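PDB 4WNY: universal stress protein from Burkholderia pseudomallei, which probably takes part in the bacterial response to stress, its precise role being undefined. Local coordinates for residues 54-57 against 58-61; 65-68 against 69-73. All coordinates share one frame; numbering follows the deposited sequence.

Overall arrangement
From the N terminus the chain passes through strand 8-13, helix 17-32 and strand 36-43, then a loop leading to interaction 1. There residues 54-57 meet 58-61 as the loop turns into helix 57-82. The same helix carries interaction 2, 65-68 against 69-73; the centres of the two interactions lie about 18 Å apart. They lie in series, neither nested nor crossed, and each is local: interaction 1 joins loop to first helical turn, interaction 2 successive turns. Interaction 1 caps the helix start, about 24 Å from the centre of the chain; interaction 2, about 12 Å from it, lies where the helix packs on strands 36-43 and 89-92 of the five-stranded parallel sheet of this HUP-clan alpha/beta fold.

Interaction 1 (54-57 against 58-61); sequences GYDP and SILV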
# COMPACT_ATOMS: atom_id res chain seq x y z
N GLY A 54 40.12 4.31 16.73
CA GLY A 54 39.66 5.60 17.21
C GLY A 54 38.15 5.75 17.17
O GLY A 54 37.56 6.34 18.07
N TYR A 55 37.53 5.20 16.13
CA TYR A 55 36.09 5.33 15.93
C TYR A 55 35.30 4.63 17.04
O TYR A 55 35.62 3.51 17.43
CB TYR A 55 35.69 4.77 14.56
CG TYR A 55 34.24 5.00 14.19
CD1 TYR A 55 33.27 4.04 14.48
CD2 TYR A 55 33.84 6.16 13.54
CE1 TYR A 55 31.95 4.25 14.15
CE2 TYR A 55 32.52 6.37 13.20
CZ TYR A 55 31.57 5.41 13.51
OH TYR A 55 30.26 5.62 13.16
N ASP A 56 34.26 5.30 17.53
CA ASP A 56 33.43 4.76 18.61
C ASP A 56 31.95 4.77 18.21
O ASP A 56 31.29 5.80 18.31
CB ASP A 56 33.64 5.56 19.90
CG ASP A 56 33.04 4.88 21.11
OD1 ASP A 56 32.28 3.90 20.95
OD2 ASP A 56 33.34 5.32 22.24
N PRO A 57 31.44 3.62 17.78
CA PRO A 57 30.05 3.49 17.32
C PRO A 57 29.02 3.75 18.43
O PRO A 57 27.89 4.13 18.12
CB PRO A 57 29.97 2.03 16.85
CG PRO A 57 31.39 1.62 16.60
CD PRO A 57 32.18 2.36 17.63
N SER A 58 29.42 3.57 19.68
CA SER A 58 28.52 3.74 20.82
C SER A 58 27.98 5.16 20.92
O SER A 58 26.89 5.38 21.46
CB SER A 58 29.24 3.37 22.12
OG SER A 58 30.27 4.30 22.41
N ILE A 59 28.74 6.13 20.41
CA ILE A 59 28.31 7.52 20.40
C ILE A 59 27.08 7.69 19.51
O ILE A 59 26.11 8.35 19.89
CB ILE A 59 29.43 8.45 19.90
CG1 ILE A 59 30.61 8.43 20.87
CG2 ILE A 59 28.91 9.87 19.73
CD1 ILE A 59 30.24 8.86 22.28
N LEU A 60 27.12 7.08 18.33
CA LEU A 60 26.02 7.18 17.37
C LEU A 60 24.84 6.28 17.76
O LEU A 60 23.70 6.58 17.44
CB LEU A 60 26.51 6.82 15.97
CG LEU A 60 26.90 7.98 15.04
CD1 LEU A 60 27.78 9.00 15.76
CD2 LEU A 60 27.60 7.45 13.80
N VAL A 61 25.14 5.18 18.46
CA VAL A 61 24.09 4.29 18.94
C VAL A 61 23.19 5.01 19.94
O VAL A 61 21.97 5.00 19.80
CB VAL A 61 24.68 3.03 19.61
CG1 VAL A 61 23.59 2.24 20.32
CG2 VAL A 61 25.38 2.16 18.57
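The flat ring of Tyr-55 and the carboxylate of Asp-56 meet the first turn of helix 57-82 in different ways. Methyl CD2 of Leu-60 comes to the phenol end of the ring obliquely, over neither a clear face nor a clear edge, with Tyr-55 OH 3.3 Å from Leu-60 CD2. The two side chains cross at about a right angle, and the atoms that meet, the hydroxyl and the methyl, are at their ends. Outside the two segments, Phe-50 packs edge-to-face with the Tyr-55 ring, while Met-45 touches Leu-60 and Val-61.

Asp-56 stands at the N-cap. With chi1 at -168°, its CG lies beside its own carbonyl carbon, and the carboxylate swings toward Ser-58. A single oxygen takes both donors: Ser-58 OG lies 2.5 Å from Asp-56 OD1, and Ser-58 N is 3.1 Å from Asp-56 OD1. Both arrive from the same face of the carboxylate, well above its plane. The serine hydroxyl sits between its backbone N and carbonyl carbon (chi1 68°), which places it next to the N-H that shares its acceptor.

Behind this cap the backbone bonds begin. Val-61 N donates to Pro-57 O at 3.0 Å, in the carbonyl plane, an i to i+4 helical bond. Leu-60 N gives the same Pro-57 O a weak bond, and Ile-59 N gives Asp-56 O another weak one at 3.3 Å. Pro-57, lacking an N-H of its own, suits the first turn, where the N-H groups have no carbonyl one turn earlier in the helix to bond to.

Chemically, the cap supplies an acceptor for an N-H of the first turn. A carboxylate here would probably also interact favourably with the positive end of the helix dipole, stabilising its negative charge.

Interaction 2 (65-68 against 69-73); sequences REEG and RRVLD
Arg-65 meets Arg-69 through the backbone: Arg-69 N donates to Arg-65 O at 2.9 Å. The arginine side chain leads away, its NE forming a salt bridge with Glu-92.

Glu-66 carries the polar contact through two salt bridges. Its chain bends at chi2 (57°), bringing the carboxylate forward along the helix so that OE2 meets two arginines. Arg-69 lies beside it, pointing the same way, and its NE reaches Glu-66 OE2 at 2.8 Å on the syn side; the oxygen sits only 7° out of the guanidinium plane, at its edge. A weak bond from Arg-69 NH2 joins the same oxygen. Arg-70 arrives obliquely with a poorly aligned hydrogen, making a weak bond from NH2 to Glu-66 OE2 at 2.9 Å, while Glu-66 CG lies over one face of its guanidinium.

Next, Glu-67 O accepts from Val-71 N at 3.0 Å. Both side chains also touch Tyr-41 of strand 36-43. Gly-68, buried, gives its O to Leu-72 N at 2.8 Å; Leu-72 packs on Tyr-41 and on Leu-90.

One carboxylate oxygen serves two guanidinium groups, and a long, charge-only pairing extends the network: Asp-73 OD2 lies 3.6 Å from Arg-69 NH1, well out of the guanidinium plane, no N-H aimed at it. The neighbouring positive charges would probably favour an ionised Glu-66, whose shared negative charge probably lets both guanidinium groups lie close together.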
# COMPACT_ATOMS: atom_id res chain seq x y z
N ARG A 65 19.25 6.23 19.08
CA ARG A 65 18.29 5.74 20.06
C ARG A 65 17.58 6.92 20.71
O ARG A 65 16.36 6.90 20.89
CB ARG A 65 18.98 4.89 21.13
CG ARG A 65 19.34 3.47 20.70
CD ARG A 65 20.02 2.72 21.84
NE ARG A 65 20.41 1.37 21.46
CZ ARG A 65 21.12 0.55 22.24
NH1 ARG A 65 21.51 0.95 23.44
NH2 ARG A 65 21.43 -0.67 21.81
N GLU A 66 18.35 7.95 21.04
CA GLU A 66 17.80 9.17 21.61
C GLU A 66 16.90 9.87 20.60
O GLU A 66 15.84 10.40 20.96
CB GLU A 66 18.92 10.11 22.06
CG GLU A 66 18.43 11.33 22.81
CD GLU A 66 17.61 10.96 24.03
OE1 GLU A 66 18.03 10.05 24.78
OE2 GLU A 66 16.54 11.56 24.23
N GLU A 67 17.32 9.88 19.34
CA GLU A 67 16.52 10.47 18.28
C GLU A 67 15.23 9.67 18.10
O GLU A 67 14.17 10.23 17.86
CB GLU A 67 17.30 10.51 16.97
CG GLU A 67 16.67 11.41 15.92
CD GLU A 67 16.67 12.86 16.33
OE1 GLU A 67 17.76 13.48 16.32
OE2 GLU A 67 15.59 13.39 16.67
N GLY A 68 15.35 8.35 18.22
CA GLY A 68 14.21 7.46 18.14
C GLY A 68 13.20 7.76 19.22
O GLY A 68 12.00 7.77 18.96
N ARG A 69 13.68 8.00 20.44
CA ARG A 69 12.81 8.35 21.55
C ARG A 69 11.96 9.57 21.23
O ARG A 69 10.74 9.55 21.41
CB ARG A 69 13.63 8.61 22.82
CG ARG A 69 12.79 9.10 24.00
CD ARG A 69 13.62 9.26 25.26
NE ARG A 69 14.20 10.59 25.38
CZ ARG A 69 13.59 11.63 25.95
NH1 ARG A 69 12.37 11.48 26.45
NH2 ARG A 69 14.19 12.81 26.02
N ARG A 70 12.61 10.62 20.74
CA ARG A 70 11.93 11.86 20.38
C ARG A 70 10.92 11.65 19.26
O ARG A 70 9.80 12.16 19.33
CB ARG A 70 12.96 12.91 19.96
CG ARG A 70 14.12 13.08 20.94
CD ARG A 70 13.67 13.76 22.22
NE ARG A 70 14.71 13.72 23.25
CZ ARG A 70 15.74 14.55 23.32
NH1 ARG A 70 15.89 15.50 22.40
NH2 ARG A 70 16.62 14.43 24.30
N VAL A 71 11.31 10.89 18.25
CA VAL A 71 10.45 10.61 17.10
C VAL A 71 9.24 9.76 17.50
O VAL A 71 8.11 10.04 17.09
CB VAL A 71 11.23 9.90 15.97
CG1 VAL A 71 10.28 9.35 14.91
CG2 VAL A 71 12.25 10.85 15.35
N LEU A 72 9.49 8.73 18.29
CA LEU A 72 8.42 7.83 18.73
C LEU A 72 7.50 8.49 19.75
O LEU A 72 6.32 8.15 19.84
CB LEU A 72 9.01 6.54 19.32
CG LEU A 72 9.75 5.64 18.34
CD1 LEU A 72 10.29 4.40 19.04
CD2 LEU A 72 8.85 5.26 17.17
N ASP A 73 8.04 9.44 20.51
CA ASP A 73 7.22 10.18 21.47
C ASP A 73 6.25 11.09 20.75
O ASP A 73 5.10 11.25 21.17
CB ASP A 73 8.10 10.99 22.42
CG ASP A 73 8.71 10.15 23.53
OD1 ASP A 73 8.31 8.98 23.67
OD2 ASP A 73 9.58 10.66 24.26